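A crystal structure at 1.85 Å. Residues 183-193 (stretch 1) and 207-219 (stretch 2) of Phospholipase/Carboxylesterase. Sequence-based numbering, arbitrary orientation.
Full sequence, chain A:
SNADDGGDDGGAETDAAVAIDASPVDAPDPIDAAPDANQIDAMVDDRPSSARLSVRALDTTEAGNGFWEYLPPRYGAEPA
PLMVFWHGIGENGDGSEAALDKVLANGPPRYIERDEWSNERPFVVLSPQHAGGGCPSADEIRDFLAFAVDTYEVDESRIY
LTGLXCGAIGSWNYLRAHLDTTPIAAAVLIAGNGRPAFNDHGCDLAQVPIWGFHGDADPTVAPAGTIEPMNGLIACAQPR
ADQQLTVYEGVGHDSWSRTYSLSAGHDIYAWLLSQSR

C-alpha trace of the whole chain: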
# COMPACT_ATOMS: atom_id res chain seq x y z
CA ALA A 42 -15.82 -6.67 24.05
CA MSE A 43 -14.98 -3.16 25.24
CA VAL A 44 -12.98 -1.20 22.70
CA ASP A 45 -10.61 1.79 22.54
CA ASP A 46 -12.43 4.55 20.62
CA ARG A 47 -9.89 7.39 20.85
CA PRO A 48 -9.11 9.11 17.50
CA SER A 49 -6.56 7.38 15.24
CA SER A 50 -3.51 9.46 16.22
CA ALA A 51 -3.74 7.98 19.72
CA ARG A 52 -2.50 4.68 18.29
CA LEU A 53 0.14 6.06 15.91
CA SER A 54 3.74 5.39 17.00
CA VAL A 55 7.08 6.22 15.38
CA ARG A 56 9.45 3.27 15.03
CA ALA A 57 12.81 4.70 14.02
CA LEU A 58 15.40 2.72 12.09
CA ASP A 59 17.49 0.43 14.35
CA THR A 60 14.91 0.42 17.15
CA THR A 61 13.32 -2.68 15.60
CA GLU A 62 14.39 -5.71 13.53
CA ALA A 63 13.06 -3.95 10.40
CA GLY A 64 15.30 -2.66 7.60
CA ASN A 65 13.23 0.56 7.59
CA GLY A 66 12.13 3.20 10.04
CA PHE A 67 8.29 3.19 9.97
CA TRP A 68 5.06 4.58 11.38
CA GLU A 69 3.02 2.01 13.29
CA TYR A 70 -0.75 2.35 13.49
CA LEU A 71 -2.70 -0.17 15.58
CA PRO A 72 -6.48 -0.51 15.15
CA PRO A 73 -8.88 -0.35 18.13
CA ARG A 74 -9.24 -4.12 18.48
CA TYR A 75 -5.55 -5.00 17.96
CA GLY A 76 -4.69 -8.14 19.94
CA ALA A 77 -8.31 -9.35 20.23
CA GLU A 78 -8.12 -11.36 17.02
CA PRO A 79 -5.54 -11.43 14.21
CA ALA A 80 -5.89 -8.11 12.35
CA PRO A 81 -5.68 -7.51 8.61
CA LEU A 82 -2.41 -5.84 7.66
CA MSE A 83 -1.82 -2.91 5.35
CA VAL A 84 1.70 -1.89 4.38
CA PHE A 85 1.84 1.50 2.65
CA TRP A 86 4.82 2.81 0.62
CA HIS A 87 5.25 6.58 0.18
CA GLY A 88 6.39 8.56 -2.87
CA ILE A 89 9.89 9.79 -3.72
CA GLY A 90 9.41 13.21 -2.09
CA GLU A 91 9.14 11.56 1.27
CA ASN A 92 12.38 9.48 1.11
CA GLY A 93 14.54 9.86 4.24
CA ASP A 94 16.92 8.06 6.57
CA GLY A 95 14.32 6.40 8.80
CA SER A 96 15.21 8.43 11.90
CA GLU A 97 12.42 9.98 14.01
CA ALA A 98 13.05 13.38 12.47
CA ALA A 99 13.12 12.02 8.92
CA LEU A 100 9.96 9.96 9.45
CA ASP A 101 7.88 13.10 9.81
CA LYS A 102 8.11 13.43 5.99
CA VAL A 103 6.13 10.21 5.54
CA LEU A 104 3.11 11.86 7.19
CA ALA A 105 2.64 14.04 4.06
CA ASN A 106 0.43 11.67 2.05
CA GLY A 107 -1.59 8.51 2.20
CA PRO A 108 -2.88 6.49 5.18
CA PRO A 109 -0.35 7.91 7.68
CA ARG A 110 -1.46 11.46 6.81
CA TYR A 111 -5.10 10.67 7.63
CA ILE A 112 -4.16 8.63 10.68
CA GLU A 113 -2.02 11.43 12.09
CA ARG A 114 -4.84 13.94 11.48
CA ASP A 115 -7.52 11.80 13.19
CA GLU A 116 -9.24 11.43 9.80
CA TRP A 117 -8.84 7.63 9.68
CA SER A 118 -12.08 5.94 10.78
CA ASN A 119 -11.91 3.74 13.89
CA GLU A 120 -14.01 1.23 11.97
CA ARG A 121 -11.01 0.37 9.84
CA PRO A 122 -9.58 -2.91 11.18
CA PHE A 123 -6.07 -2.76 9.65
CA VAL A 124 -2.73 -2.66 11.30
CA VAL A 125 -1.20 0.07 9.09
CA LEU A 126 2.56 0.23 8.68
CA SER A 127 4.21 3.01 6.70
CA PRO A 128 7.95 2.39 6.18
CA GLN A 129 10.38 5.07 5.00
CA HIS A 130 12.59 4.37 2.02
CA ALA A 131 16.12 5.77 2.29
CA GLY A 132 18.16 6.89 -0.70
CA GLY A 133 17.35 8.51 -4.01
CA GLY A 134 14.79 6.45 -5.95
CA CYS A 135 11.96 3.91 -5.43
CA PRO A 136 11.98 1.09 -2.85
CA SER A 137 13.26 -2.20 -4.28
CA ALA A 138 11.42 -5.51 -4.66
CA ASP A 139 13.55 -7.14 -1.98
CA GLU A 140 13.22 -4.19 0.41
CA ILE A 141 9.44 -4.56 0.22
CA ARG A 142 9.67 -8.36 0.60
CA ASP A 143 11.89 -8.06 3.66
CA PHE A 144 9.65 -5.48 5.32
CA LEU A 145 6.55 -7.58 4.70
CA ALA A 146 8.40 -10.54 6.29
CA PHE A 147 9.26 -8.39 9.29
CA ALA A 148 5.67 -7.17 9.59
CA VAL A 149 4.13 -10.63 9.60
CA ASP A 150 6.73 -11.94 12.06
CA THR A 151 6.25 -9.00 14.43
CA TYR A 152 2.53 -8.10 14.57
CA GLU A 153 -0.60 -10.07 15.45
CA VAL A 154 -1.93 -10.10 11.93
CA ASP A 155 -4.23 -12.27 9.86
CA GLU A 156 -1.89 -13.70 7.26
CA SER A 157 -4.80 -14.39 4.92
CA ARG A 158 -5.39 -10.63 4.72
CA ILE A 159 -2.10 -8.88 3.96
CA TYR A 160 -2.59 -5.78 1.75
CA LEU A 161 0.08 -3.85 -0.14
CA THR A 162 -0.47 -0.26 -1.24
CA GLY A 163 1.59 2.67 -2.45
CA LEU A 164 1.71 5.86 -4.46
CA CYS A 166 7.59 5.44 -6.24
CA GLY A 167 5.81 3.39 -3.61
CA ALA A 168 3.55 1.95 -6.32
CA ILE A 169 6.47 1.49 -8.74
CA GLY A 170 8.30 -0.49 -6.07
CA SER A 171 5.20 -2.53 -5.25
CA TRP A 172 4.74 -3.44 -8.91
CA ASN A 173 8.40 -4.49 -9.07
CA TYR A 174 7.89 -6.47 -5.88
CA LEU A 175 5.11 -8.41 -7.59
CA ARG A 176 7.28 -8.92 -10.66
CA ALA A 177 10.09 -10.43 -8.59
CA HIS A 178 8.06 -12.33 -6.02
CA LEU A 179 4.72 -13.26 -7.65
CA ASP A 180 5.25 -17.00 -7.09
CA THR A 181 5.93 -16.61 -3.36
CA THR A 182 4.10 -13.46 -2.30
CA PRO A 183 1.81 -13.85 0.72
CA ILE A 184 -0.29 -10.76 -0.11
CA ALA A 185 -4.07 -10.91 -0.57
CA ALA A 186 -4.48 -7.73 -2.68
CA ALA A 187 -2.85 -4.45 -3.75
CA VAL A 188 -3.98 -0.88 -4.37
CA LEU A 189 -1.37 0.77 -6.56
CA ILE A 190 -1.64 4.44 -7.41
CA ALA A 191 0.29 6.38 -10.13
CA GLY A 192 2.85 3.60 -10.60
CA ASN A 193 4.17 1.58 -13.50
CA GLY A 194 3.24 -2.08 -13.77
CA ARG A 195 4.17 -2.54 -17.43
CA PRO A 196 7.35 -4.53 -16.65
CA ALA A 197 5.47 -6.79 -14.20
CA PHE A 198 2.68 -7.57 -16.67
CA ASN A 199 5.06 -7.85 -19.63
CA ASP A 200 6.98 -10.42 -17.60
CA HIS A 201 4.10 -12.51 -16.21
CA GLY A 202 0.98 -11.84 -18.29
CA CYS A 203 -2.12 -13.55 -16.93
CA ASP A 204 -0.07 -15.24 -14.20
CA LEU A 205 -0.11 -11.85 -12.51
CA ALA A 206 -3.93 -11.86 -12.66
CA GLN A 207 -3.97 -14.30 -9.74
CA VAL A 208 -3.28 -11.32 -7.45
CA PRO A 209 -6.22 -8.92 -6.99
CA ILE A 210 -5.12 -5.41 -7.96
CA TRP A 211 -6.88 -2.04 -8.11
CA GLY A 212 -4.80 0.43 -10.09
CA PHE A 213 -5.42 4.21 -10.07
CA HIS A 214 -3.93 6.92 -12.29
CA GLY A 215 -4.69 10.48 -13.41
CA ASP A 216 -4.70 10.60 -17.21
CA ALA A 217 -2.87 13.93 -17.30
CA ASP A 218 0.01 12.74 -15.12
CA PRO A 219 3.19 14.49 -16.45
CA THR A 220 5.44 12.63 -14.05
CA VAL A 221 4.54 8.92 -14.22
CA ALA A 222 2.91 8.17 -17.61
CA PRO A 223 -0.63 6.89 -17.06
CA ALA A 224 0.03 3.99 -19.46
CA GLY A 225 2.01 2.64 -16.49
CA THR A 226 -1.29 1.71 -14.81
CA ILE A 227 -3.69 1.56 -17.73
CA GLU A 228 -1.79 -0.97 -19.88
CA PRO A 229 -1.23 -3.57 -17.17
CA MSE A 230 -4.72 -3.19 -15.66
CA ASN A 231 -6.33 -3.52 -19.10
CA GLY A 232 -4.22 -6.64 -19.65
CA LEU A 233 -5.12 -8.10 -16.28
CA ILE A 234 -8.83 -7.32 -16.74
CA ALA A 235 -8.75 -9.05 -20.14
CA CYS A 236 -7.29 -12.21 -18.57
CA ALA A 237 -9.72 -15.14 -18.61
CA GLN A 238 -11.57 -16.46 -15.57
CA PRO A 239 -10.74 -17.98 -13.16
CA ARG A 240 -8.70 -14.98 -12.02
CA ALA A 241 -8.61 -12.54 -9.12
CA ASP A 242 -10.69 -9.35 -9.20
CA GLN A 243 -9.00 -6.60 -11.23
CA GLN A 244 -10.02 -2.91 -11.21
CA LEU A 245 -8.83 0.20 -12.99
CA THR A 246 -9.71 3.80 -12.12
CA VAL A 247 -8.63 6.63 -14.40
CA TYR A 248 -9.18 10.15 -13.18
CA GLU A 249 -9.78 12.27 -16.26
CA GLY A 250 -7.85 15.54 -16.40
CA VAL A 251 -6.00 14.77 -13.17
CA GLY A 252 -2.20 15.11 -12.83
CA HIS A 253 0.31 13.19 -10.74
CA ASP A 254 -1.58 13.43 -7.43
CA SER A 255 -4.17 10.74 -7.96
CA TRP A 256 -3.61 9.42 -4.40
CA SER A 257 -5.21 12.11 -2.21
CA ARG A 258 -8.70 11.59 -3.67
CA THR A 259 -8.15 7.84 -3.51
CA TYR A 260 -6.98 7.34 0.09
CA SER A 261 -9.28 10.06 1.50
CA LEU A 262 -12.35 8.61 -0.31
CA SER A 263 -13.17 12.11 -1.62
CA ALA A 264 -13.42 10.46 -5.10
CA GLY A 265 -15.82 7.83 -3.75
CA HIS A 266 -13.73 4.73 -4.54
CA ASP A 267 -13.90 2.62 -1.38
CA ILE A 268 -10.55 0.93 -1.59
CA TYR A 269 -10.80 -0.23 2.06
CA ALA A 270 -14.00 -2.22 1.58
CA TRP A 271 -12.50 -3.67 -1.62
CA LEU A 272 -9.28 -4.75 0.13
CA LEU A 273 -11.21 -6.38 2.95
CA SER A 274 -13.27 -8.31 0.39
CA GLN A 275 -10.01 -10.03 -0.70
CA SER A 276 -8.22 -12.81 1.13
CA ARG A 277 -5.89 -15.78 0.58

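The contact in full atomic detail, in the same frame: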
# COMPACT_ATOMS: atom_id res chain seq x y z
N PRO A 183 2.92 -13.56 -0.18
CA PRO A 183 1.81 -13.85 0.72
C PRO A 183 0.65 -12.86 0.60
O PRO A 183 -0.36 -13.08 1.29
CB PRO A 183 2.46 -13.74 2.10
CG PRO A 183 3.45 -12.62 1.90
CD PRO A 183 4.02 -12.86 0.51
N ILE A 184 0.74 -11.80 -0.21
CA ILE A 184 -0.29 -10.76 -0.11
C ILE A 184 -1.63 -11.22 -0.69
O ILE A 184 -1.70 -12.10 -1.55
CB ILE A 184 0.13 -9.41 -0.79
CG1 ILE A 184 0.09 -9.48 -2.32
CG2 ILE A 184 1.49 -8.97 -0.31
CD1 ILE A 184 0.15 -8.07 -2.98
N ALA A 185 -2.71 -10.64 -0.15
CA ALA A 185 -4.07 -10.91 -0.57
C ALA A 185 -4.58 -9.96 -1.64
O ALA A 185 -5.50 -10.31 -2.38
CB ALA A 185 -5.01 -10.86 0.64
N ALA A 186 -4.03 -8.75 -1.70
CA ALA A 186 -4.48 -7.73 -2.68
C ALA A 186 -3.56 -6.52 -2.63
O ALA A 186 -2.86 -6.31 -1.64
CB ALA A 186 -5.92 -7.28 -2.42
N ALA A 187 -3.61 -5.70 -3.69
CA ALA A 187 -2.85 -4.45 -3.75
C ALA A 187 -3.68 -3.31 -4.32
O ALA A 187 -4.50 -3.50 -5.22
CB ALA A 187 -1.55 -4.63 -4.60
N VAL A 188 -3.41 -2.10 -3.83
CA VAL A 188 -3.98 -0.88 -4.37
C VAL A 188 -2.80 -0.02 -4.76
O VAL A 188 -2.04 0.41 -3.90
CB VAL A 188 -4.87 -0.15 -3.35
CG1 VAL A 188 -5.23 1.26 -3.86
CG2 VAL A 188 -6.18 -0.95 -3.09
N LEU A 189 -2.61 0.18 -6.06
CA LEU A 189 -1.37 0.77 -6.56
C LEU A 189 -1.70 2.02 -7.33
O LEU A 189 -2.39 1.96 -8.36
CB LEU A 189 -0.63 -0.23 -7.46
CG LEU A 189 -0.32 -1.55 -6.73
CD1 LEU A 189 0.41 -2.53 -7.67
CD2 LEU A 189 0.49 -1.25 -5.48
N ILE A 190 -1.22 3.16 -6.85
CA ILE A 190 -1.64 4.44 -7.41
C ILE A 190 -0.47 5.16 -8.09
O ILE A 190 0.56 5.40 -7.45
CB ILE A 190 -2.18 5.35 -6.29
CG1 ILE A 190 -3.38 4.67 -5.59
CG2 ILE A 190 -2.61 6.75 -6.83
CD1 ILE A 190 -3.56 5.20 -4.15
N ALA A 191 -0.66 5.53 -9.36
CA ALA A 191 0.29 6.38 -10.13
C ALA A 191 1.66 5.71 -10.24
O ALA A 191 2.71 6.39 -10.14
CB ALA A 191 0.42 7.77 -9.49
N GLY A 192 1.63 4.39 -10.45
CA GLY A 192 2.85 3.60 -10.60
C GLY A 192 3.00 3.11 -12.02
O GLY A 192 2.35 3.60 -12.96
N ASN A 193 3.91 2.15 -12.19
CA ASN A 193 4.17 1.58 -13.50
C ASN A 193 4.28 0.08 -13.35
O ASN A 193 5.28 -0.42 -12.87
CB ASN A 193 5.46 2.15 -14.11
CG ASN A 193 5.75 1.58 -15.50
OD1 ASN A 193 4.98 0.77 -16.03
ND2 ASN A 193 6.86 2.03 -16.13
N GLN A 207 -3.60 -13.55 -10.93
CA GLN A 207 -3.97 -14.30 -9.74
C GLN A 207 -3.91 -13.45 -8.46
O GLN A 207 -4.43 -13.84 -7.42
CB GLN A 207 -3.09 -15.54 -9.61
CG GLN A 207 -3.37 -16.58 -10.70
CD GLN A 207 -4.81 -17.06 -10.70
OE1 GLN A 207 -5.52 -16.96 -11.71
NE2 GLN A 207 -5.25 -17.61 -9.57
N VAL A 208 -3.29 -12.28 -8.55
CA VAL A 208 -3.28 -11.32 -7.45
C VAL A 208 -4.31 -10.22 -7.71
O VAL A 208 -4.27 -9.59 -8.75
CB VAL A 208 -1.89 -10.67 -7.30
CG1 VAL A 208 -1.90 -9.64 -6.19
CG2 VAL A 208 -0.84 -11.73 -7.03
N PRO A 209 -5.23 -9.98 -6.76
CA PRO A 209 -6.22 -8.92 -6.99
C PRO A 209 -5.55 -7.56 -6.91
O PRO A 209 -4.84 -7.30 -5.93
CB PRO A 209 -7.23 -9.10 -5.84
CG PRO A 209 -6.92 -10.44 -5.22
CD PRO A 209 -5.46 -10.71 -5.51
N ILE A 210 -5.72 -6.74 -7.94
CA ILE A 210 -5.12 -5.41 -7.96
C ILE A 210 -6.14 -4.35 -8.38
O ILE A 210 -6.94 -4.56 -9.30
CB ILE A 210 -3.90 -5.35 -8.92
CG1 ILE A 210 -2.89 -6.45 -8.58
CG2 ILE A 210 -3.26 -3.93 -8.85
CD1 ILE A 210 -1.71 -6.57 -9.58
N TRP A 211 -6.13 -3.22 -7.68
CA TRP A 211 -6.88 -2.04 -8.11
C TRP A 211 -5.87 -0.95 -8.40
O TRP A 211 -5.18 -0.45 -7.50
CB TRP A 211 -7.88 -1.61 -7.03
CG TRP A 211 -8.90 -0.59 -7.48
CD1 TRP A 211 -8.87 0.18 -8.61
CD2 TRP A 211 -10.09 -0.24 -6.77
NE1 TRP A 211 -10.00 1.00 -8.64
CE2 TRP A 211 -10.77 0.74 -7.53
CE3 TRP A 211 -10.67 -0.68 -5.57
CZ2 TRP A 211 -11.99 1.30 -7.12
CZ3 TRP A 211 -11.88 -0.13 -5.15
CH2 TRP A 211 -12.53 0.85 -5.93
N GLY A 212 -5.75 -0.60 -9.68
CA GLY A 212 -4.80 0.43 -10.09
C GLY A 212 -5.52 1.74 -10.34
O GLY A 212 -6.66 1.75 -10.86
N PHE A 213 -4.87 2.84 -9.96
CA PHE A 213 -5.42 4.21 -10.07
C PHE A 213 -4.42 5.09 -10.78
O PHE A 213 -3.22 5.00 -10.48
CB PHE A 213 -5.66 4.85 -8.70
CG PHE A 213 -6.81 4.27 -7.94
CD1 PHE A 213 -6.67 3.07 -7.25
CD2 PHE A 213 -8.02 4.95 -7.90
CE1 PHE A 213 -7.74 2.52 -6.51
CE2 PHE A 213 -9.12 4.42 -7.17
CZ PHE A 213 -8.97 3.21 -6.48
N HIS A 214 -4.89 6.00 -11.65
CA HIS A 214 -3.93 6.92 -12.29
C HIS A 214 -4.70 8.14 -12.79
O HIS A 214 -5.85 8.01 -13.21
CB HIS A 214 -3.19 6.25 -13.45
CG HIS A 214 -1.71 6.59 -13.54
ND1 HIS A 214 -0.74 5.62 -13.40
CD2 HIS A 214 -1.05 7.76 -13.76
CE1 HIS A 214 0.46 6.17 -13.52
NE2 HIS A 214 0.30 7.47 -13.74
N GLY A 215 -4.08 9.33 -12.76
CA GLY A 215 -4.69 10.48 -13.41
C GLY A 215 -4.24 10.48 -14.87
O GLY A 215 -3.06 10.23 -15.17
N ASP A 216 -5.14 10.76 -15.81
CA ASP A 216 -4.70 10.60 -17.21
C ASP A 216 -3.92 11.79 -17.75
O ASP A 216 -3.51 11.78 -18.92
CB ASP A 216 -5.89 10.28 -18.14
CG ASP A 216 -6.84 11.46 -18.37
OD1 ASP A 216 -6.59 12.60 -17.93
OD2 ASP A 216 -7.85 11.21 -19.05
N ALA A 217 -3.71 12.79 -16.91
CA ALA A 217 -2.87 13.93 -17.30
C ALA A 217 -1.57 13.97 -16.52
O ALA A 217 -0.90 15.00 -16.44
CB ALA A 217 -3.60 15.23 -17.12
N ASP A 218 -1.21 12.84 -15.94
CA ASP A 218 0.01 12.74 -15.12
C ASP A 218 1.26 13.04 -15.98
O ASP A 218 1.54 12.29 -16.91
CB ASP A 218 0.07 11.33 -14.53
CG ASP A 218 1.10 11.20 -13.43
OD1 ASP A 218 2.13 11.89 -13.46
OD2 ASP A 218 0.91 10.35 -12.55
N PRO A 219 2.00 14.12 -15.66
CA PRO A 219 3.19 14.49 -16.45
C PRO A 219 4.45 13.90 -15.84
O PRO A 219 5.57 14.21 -16.28
CB PRO A 219 3.21 16.01 -16.33
CG PRO A 219 2.82 16.21 -14.86
CD PRO A 219 1.79 15.07 -14.55

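What holds the two stretches side by side? They run as neighbouring parallel strands, one ending at I190 and the other spanning 210-215, with axes 13° apart and 4.8 Å at closest approach. Five backbone hydrogen bonds join them in the alternating pattern of a parallel pair: A187 N gives to P209 O (3.0 Å), W211 N to A187 O (3.0 Å), L189 N to W211 O (3.0 Å), F213 N to L189 O (3.1 Å) and A191 N to F213 O (2.8 Å). Between them, CA-H groups lean on the same carbonyls, as where G212 CA lies 3.3 Å from L189 O.

How do the side chains fit on the face that carries V188, I190, W211 and F213? V188 touches both its partner W211 and the ring of F213 with its two methyls: its CG2 is 4.3 Å from W211 CB, and its CG1 is 3.9 Å from F213 CE1. I190 fills in beside the same phenylalanine, with its CG1 3.9 Å from F213 CB. The tryptophan meets V188 near its root, while the indole leads away from stretch 1.

What occupies the other face, where G212 offers no side chain? L189 is paired with this glycine and reaches back along the strands, bringing its CD1 to 4.1 Å from I210 CG2. Small A187, the bridge partner of I210, adds only a methyl here.

How are the two ends closed? At the start, the ring of P209 packs close to stretch 1, its CD 3.2 Å from A185 O and its CB 4.1 Å from A186 CB, while I184 CD1 meets V208 CG1 at 4.1 Å. Beyond I190, where stretch 1 has left its strand, the imidazole of H214, still in the second strand, lies against the backbone of stretch 1: A191 CA sits over one face, 3.6 Å from the ring centroid, and G192 O lies at the edge, 3.2 Å from H214 CE1.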